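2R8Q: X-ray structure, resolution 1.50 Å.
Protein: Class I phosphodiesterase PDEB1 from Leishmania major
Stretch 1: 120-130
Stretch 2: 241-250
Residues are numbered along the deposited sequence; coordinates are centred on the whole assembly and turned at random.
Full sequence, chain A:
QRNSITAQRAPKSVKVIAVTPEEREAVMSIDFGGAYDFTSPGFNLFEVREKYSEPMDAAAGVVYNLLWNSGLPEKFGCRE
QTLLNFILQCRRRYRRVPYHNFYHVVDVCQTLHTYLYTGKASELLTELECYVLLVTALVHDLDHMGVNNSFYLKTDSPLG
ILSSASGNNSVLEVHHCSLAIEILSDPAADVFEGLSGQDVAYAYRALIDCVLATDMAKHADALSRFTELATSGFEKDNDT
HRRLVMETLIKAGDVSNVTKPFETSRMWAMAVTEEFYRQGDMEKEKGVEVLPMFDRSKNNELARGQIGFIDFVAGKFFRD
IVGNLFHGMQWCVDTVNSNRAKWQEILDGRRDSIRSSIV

Stretch 1 120-130: KASELLTELEC
Stretch 2 241-250: HRRLVMETLI

A short 3-10 turn, a two-residue link and the first turn of a helix pack against one face of a long helix, joined by a leucine-centred apolar patch and a buried arginine-glutamate salt bridge.

Stretch 2, residues 241-250, is helical throughout and lies inside a longer helix. Its phi/psi values stay near -65/-40, and each amide from Val245 to Ile250 bonds to the carbonyl four residues back; Val245 N to His241 O, for example, is 3.0 Å. Stretch 1 is more broken. Lys120 leaves the preceding helix with phi/psi 66/15. Residues 121-124 form a 3-10 segment, in which Leu124 N bonds to Ala121 O at 3.0 Å. Leu125 (-130/167) and Thr126 (-85/166) are extended. A new helix starts at Glu127 and runs on beyond Cys130.

The register is set by three CA pairs. Ala121 CA is 8.4 Å from Leu249 CA. Leu125 CA is 5.9 Å from Arg242 CA. Glu129 CA is 7.6 Å from Met246 CA. Leu125 to Arg242 is the closest of these CA pairs. From Ala121 to Leu125 stretch 1 runs against the helix direction, from Leu249 back to Arg242; from Leu125 to Glu129 the register turns and advances to Met246. On the helix, Arg242, Val245, Met246 and Leu249 direct CA-to-CB toward stretch 1. Their three- and four-residue spacing places them on one helical face.

Leu125 is the apolar centre. Its CA-to-CB bond points sideways, but rotamer m,t (-53°, 171°) brings its end nearer to the helix. Leu125 CD2 lies 3.7 Å from Met246 CG, 3.9 Å from Val245 CG1 and 3.4 Å from Arg242 O. Leu125 CD1 sits 4.1 Å from Leu249 CD1. Ala121 CB points toward the helix and meets Leu249 CD1 at 4.0 Å; Leu249 is m,t. Leu124, also m,t, places CD1 4.2 Å from Val245 CG1; Val245 has chi1 t. The carbonyl Leu124 O faces Arg242 CD at 3.4 Å. This contact buries it without a polar partner.

The salt bridge joins Arg242 and Glu129, whose CA-to-CB bonds both point toward the opposing stretch. Arg242 has chi1 to chi3 m,t,m (-58°, -161°, -49°) and chi4 -75°. Glu129 has chi1 and chi2 m,t and chi3 -27°. Two hydrogen bonds make the bridge bidentate: Arg242 NE to Glu129 OE1 at 2.8 Å and Arg242 NH2 to Glu129 OE2 at 3.0 Å. OE1 lies at the guanidinium edge, near its plane, where the N-H groups point. Water 1 donates to Glu129 OE2 at 2.8 Å and accepts a weak bond from Arg243 NE at 3.0 Å, adding a solvent link between the stretches.

Local bonds hold Glu129 in position. Thr126, chi1 p, is the N-cap: Glu129 N donates to Thr126 OG1 at 3.2 Å. In return, Thr126 N donates to Glu129 OE1 at 3.0 Å. OE1 therefore serves both its own helix start and the arginine. Thr126 CG2 lies 3.8 Å from Arg242 NE. Met246, with chi angles m,t,p, packs SD 3.8 Å from Glu129 CB and CE 3.5 Å from Glu129 O.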

# COMPACT_ATOMS: atom_id res chain seq x y z
N LYS A 120 31.51 -5.15 -14.48
CA LYS A 120 31.66 -3.85 -15.15
C LYS A 120 30.37 -3.15 -15.56
O LYS A 120 30.40 -2.22 -16.36
CB LYS A 120 32.55 -4.01 -16.39
CG LYS A 120 33.91 -4.64 -16.12
CD LYS A 120 34.72 -3.82 -15.12
CE LYS A 120 36.17 -4.30 -15.06
NZ LYS A 120 36.26 -5.76 -14.77
N ALA A 121 29.23 -3.58 -15.02
CA ALA A 121 27.96 -2.95 -15.37
C ALA A 121 27.88 -1.51 -14.85
O ALA A 121 27.07 -0.71 -15.33
CB ALA A 121 26.79 -3.77 -14.82
N SER A 122 28.72 -1.17 -13.88
CA SER A 122 28.73 0.18 -13.33
C SER A 122 29.12 1.20 -14.39
O SER A 122 28.88 2.40 -14.24
CB SER A 122 29.71 0.28 -12.14
OG SER A 122 31.06 0.15 -12.56
N GLU A 123 29.73 0.73 -15.48
CA GLU A 123 30.15 1.60 -16.57
C GLU A 123 28.96 2.14 -17.36
O GLU A 123 29.09 3.09 -18.13
CB GLU A 123 31.08 0.85 -17.51
CG GLU A 123 32.43 0.52 -16.90
CD GLU A 123 33.26 -0.38 -17.78
OE1 GLU A 123 32.88 -0.60 -18.95
OE2 GLU A 123 34.31 -0.86 -17.30
N LEU A 124 27.80 1.52 -17.16
CA LEU A 124 26.59 1.93 -17.86
C LEU A 124 25.71 2.83 -17.00
O LEU A 124 24.68 3.33 -17.48
CB LEU A 124 25.79 0.69 -18.26
CG LEU A 124 26.53 -0.41 -19.03
CD1 LEU A 124 25.68 -1.67 -19.08
CD2 LEU A 124 26.87 0.08 -20.43
N LEU A 125 26.11 3.05 -15.75
CA LEU A 125 25.32 3.86 -14.82
C LEU A 125 26.11 4.95 -14.11
O LEU A 125 27.34 4.96 -14.13
CB LEU A 125 24.73 2.95 -13.74
CG LEU A 125 23.92 1.73 -14.19
CD1 LEU A 125 23.61 0.86 -12.98
CD2 LEU A 125 22.64 2.20 -14.88
N THR A 126 25.39 5.87 -13.47
CA THR A 126 26.04 6.91 -12.69
C THR A 126 26.29 6.30 -11.31
O THR A 126 25.74 5.25 -10.99
CB THR A 126 25.14 8.16 -12.51
OG1 THR A 126 23.96 7.81 -11.78
CG2 THR A 126 24.76 8.73 -13.87
N GLU A 127 27.13 6.95 -10.51
CA GLU A 127 27.42 6.42 -9.17
C GLU A 127 26.15 6.44 -8.32
O GLU A 127 25.93 5.54 -7.51
CB GLU A 127 28.52 7.24 -8.50
CG GLU A 127 29.86 7.15 -9.21
CD GLU A 127 30.98 7.81 -8.44
OE1 GLU A 127 30.80 8.97 -8.01
OE2 GLU A 127 32.05 7.18 -8.27
N LEU A 128 25.32 7.45 -8.51
CA LEU A 128 24.07 7.54 -7.75
C LEU A 128 23.18 6.35 -8.08
O LEU A 128 22.56 5.76 -7.18
CB LEU A 128 23.33 8.84 -8.08
CG LEU A 128 21.95 8.99 -7.42
CD1 LEU A 128 22.09 8.91 -5.91
CD2 LEU A 128 21.33 10.32 -7.82
N GLU A 129 23.11 5.98 -9.35
CA GLU A 129 22.28 4.86 -9.77
C GLU A 129 22.81 3.54 -9.22
O GLU A 129 22.04 2.64 -8.88
CB GLU A 129 22.17 4.84 -11.30
CG GLU A 129 21.43 6.07 -11.80
CD GLU A 129 21.49 6.28 -13.29
OE1 GLU A 129 22.47 5.85 -13.94
OE2 GLU A 129 20.56 6.93 -13.82
N CYS A 130 24.14 3.42 -9.12
CA CYS A 130 24.73 2.20 -8.56
C CYS A 130 24.33 2.09 -7.09
O CYS A 130 23.97 1.01 -6.61
CB CYS A 130 26.25 2.24 -8.68
SG CYS A 130 26.85 2.00 -10.36
N HIS A 241 17.53 4.92 -20.77
CA HIS A 241 18.34 3.76 -21.11
C HIS A 241 18.98 3.21 -19.84
O HIS A 241 18.97 2.00 -19.60
CB HIS A 241 19.44 4.15 -22.10
CG HIS A 241 18.95 4.26 -23.52
ND1 HIS A 241 19.82 4.34 -24.59
CD2 HIS A 241 17.70 4.29 -24.03
CE1 HIS A 241 19.11 4.41 -25.71
NE2 HIS A 241 17.83 4.38 -25.40
N ARG A 242 19.54 4.11 -19.03
CA ARG A 242 20.18 3.68 -17.80
C ARG A 242 19.15 3.11 -16.83
O ARG A 242 19.45 2.19 -16.06
CB ARG A 242 20.94 4.85 -17.16
CG ARG A 242 22.01 5.45 -18.08
CD ARG A 242 23.04 6.25 -17.29
NE ARG A 242 22.39 7.17 -16.37
CZ ARG A 242 21.81 8.31 -16.73
NH1 ARG A 242 21.79 8.69 -18.00
NH2 ARG A 242 21.21 9.06 -15.81
N ARG A 243 17.92 3.63 -16.87
CA ARG A 243 16.88 3.11 -15.98
C ARG A 243 16.56 1.67 -16.36
O ARG A 243 16.42 0.81 -15.49
CB ARG A 243 15.61 3.95 -16.06
CG ARG A 243 14.52 3.51 -15.08
CD ARG A 243 15.06 3.50 -13.65
NE ARG A 243 15.81 4.71 -13.35
CZ ARG A 243 15.26 5.86 -12.97
NH1 ARG A 243 13.95 5.97 -12.83
NH2 ARG A 243 16.03 6.92 -12.76
N LEU A 244 16.44 1.40 -17.66
CA LEU A 244 16.15 0.06 -18.13
C LEU A 244 17.32 -0.87 -17.76
O LEU A 244 17.11 -2.05 -17.47
CB LEU A 244 15.91 0.05 -19.64
CG LEU A 244 15.57 -1.29 -20.28
CD1 LEU A 244 14.46 -2.00 -19.52
CD2 LEU A 244 15.15 -1.06 -21.73
N VAL A 245 18.53 -0.34 -17.76
CA VAL A 245 19.69 -1.15 -17.39
C VAL A 245 19.57 -1.53 -15.91
O VAL A 245 19.85 -2.67 -15.53
CB VAL A 245 21.02 -0.38 -17.62
CG1 VAL A 245 22.16 -1.07 -16.86
CG2 VAL A 245 21.34 -0.35 -19.11
N MET A 246 19.15 -0.58 -15.08
CA MET A 246 18.98 -0.84 -13.65
C MET A 246 17.94 -1.92 -13.43
O MET A 246 18.13 -2.85 -12.63
CB MET A 246 18.54 0.43 -12.91
CG MET A 246 19.59 1.53 -12.83
SD MET A 246 18.92 3.02 -12.04
CE MET A 246 18.90 2.51 -10.33
N GLU A 247 16.81 -1.80 -14.13
CA GLU A 247 15.73 -2.77 -13.98
C GLU A 247 16.16 -4.16 -14.44
O GLU A 247 15.81 -5.16 -13.83
CB GLU A 247 14.50 -2.32 -14.78
CG GLU A 247 13.94 -0.99 -14.33
CD GLU A 247 12.90 -0.43 -15.29
OE1 GLU A 247 12.89 -0.86 -16.46
OE2 GLU A 247 12.10 0.44 -14.87
N THR A 248 16.93 -4.20 -15.52
CA THR A 248 17.39 -5.48 -16.05
C THR A 248 18.40 -6.12 -15.10
O THR A 248 18.40 -7.34 -14.93
CB THR A 248 18.01 -5.29 -17.44
OG1 THR A 248 17.06 -4.66 -18.29
CG2 THR A 248 18.39 -6.64 -18.04
N LEU A 249 19.25 -5.30 -14.48
CA LEU A 249 20.23 -5.82 -13.53
C LEU A 249 19.55 -6.40 -12.29
O LEU A 249 19.92 -7.48 -11.85
CB LEU A 249 21.22 -4.74 -13.10
CG LEU A 249 22.31 -4.38 -14.11
CD1 LEU A 249 23.07 -3.16 -13.63
CD2 LEU A 249 23.26 -5.56 -14.30
N ILE A 250 18.57 -5.70 -11.72
CA ILE A 250 17.93 -6.25 -10.54
C ILE A 250 17.17 -7.52 -10.90
O ILE A 250 17.10 -8.45 -10.10
CB ILE A 250 16.99 -5.23 -9.82
CG1 ILE A 250 16.59 -5.80 -8.46
CG2 ILE A 250 15.76 -4.92 -10.67
CD1 ILE A 250 15.98 -4.79 -7.49
O HOH W 1 18.17 5.87 -14.73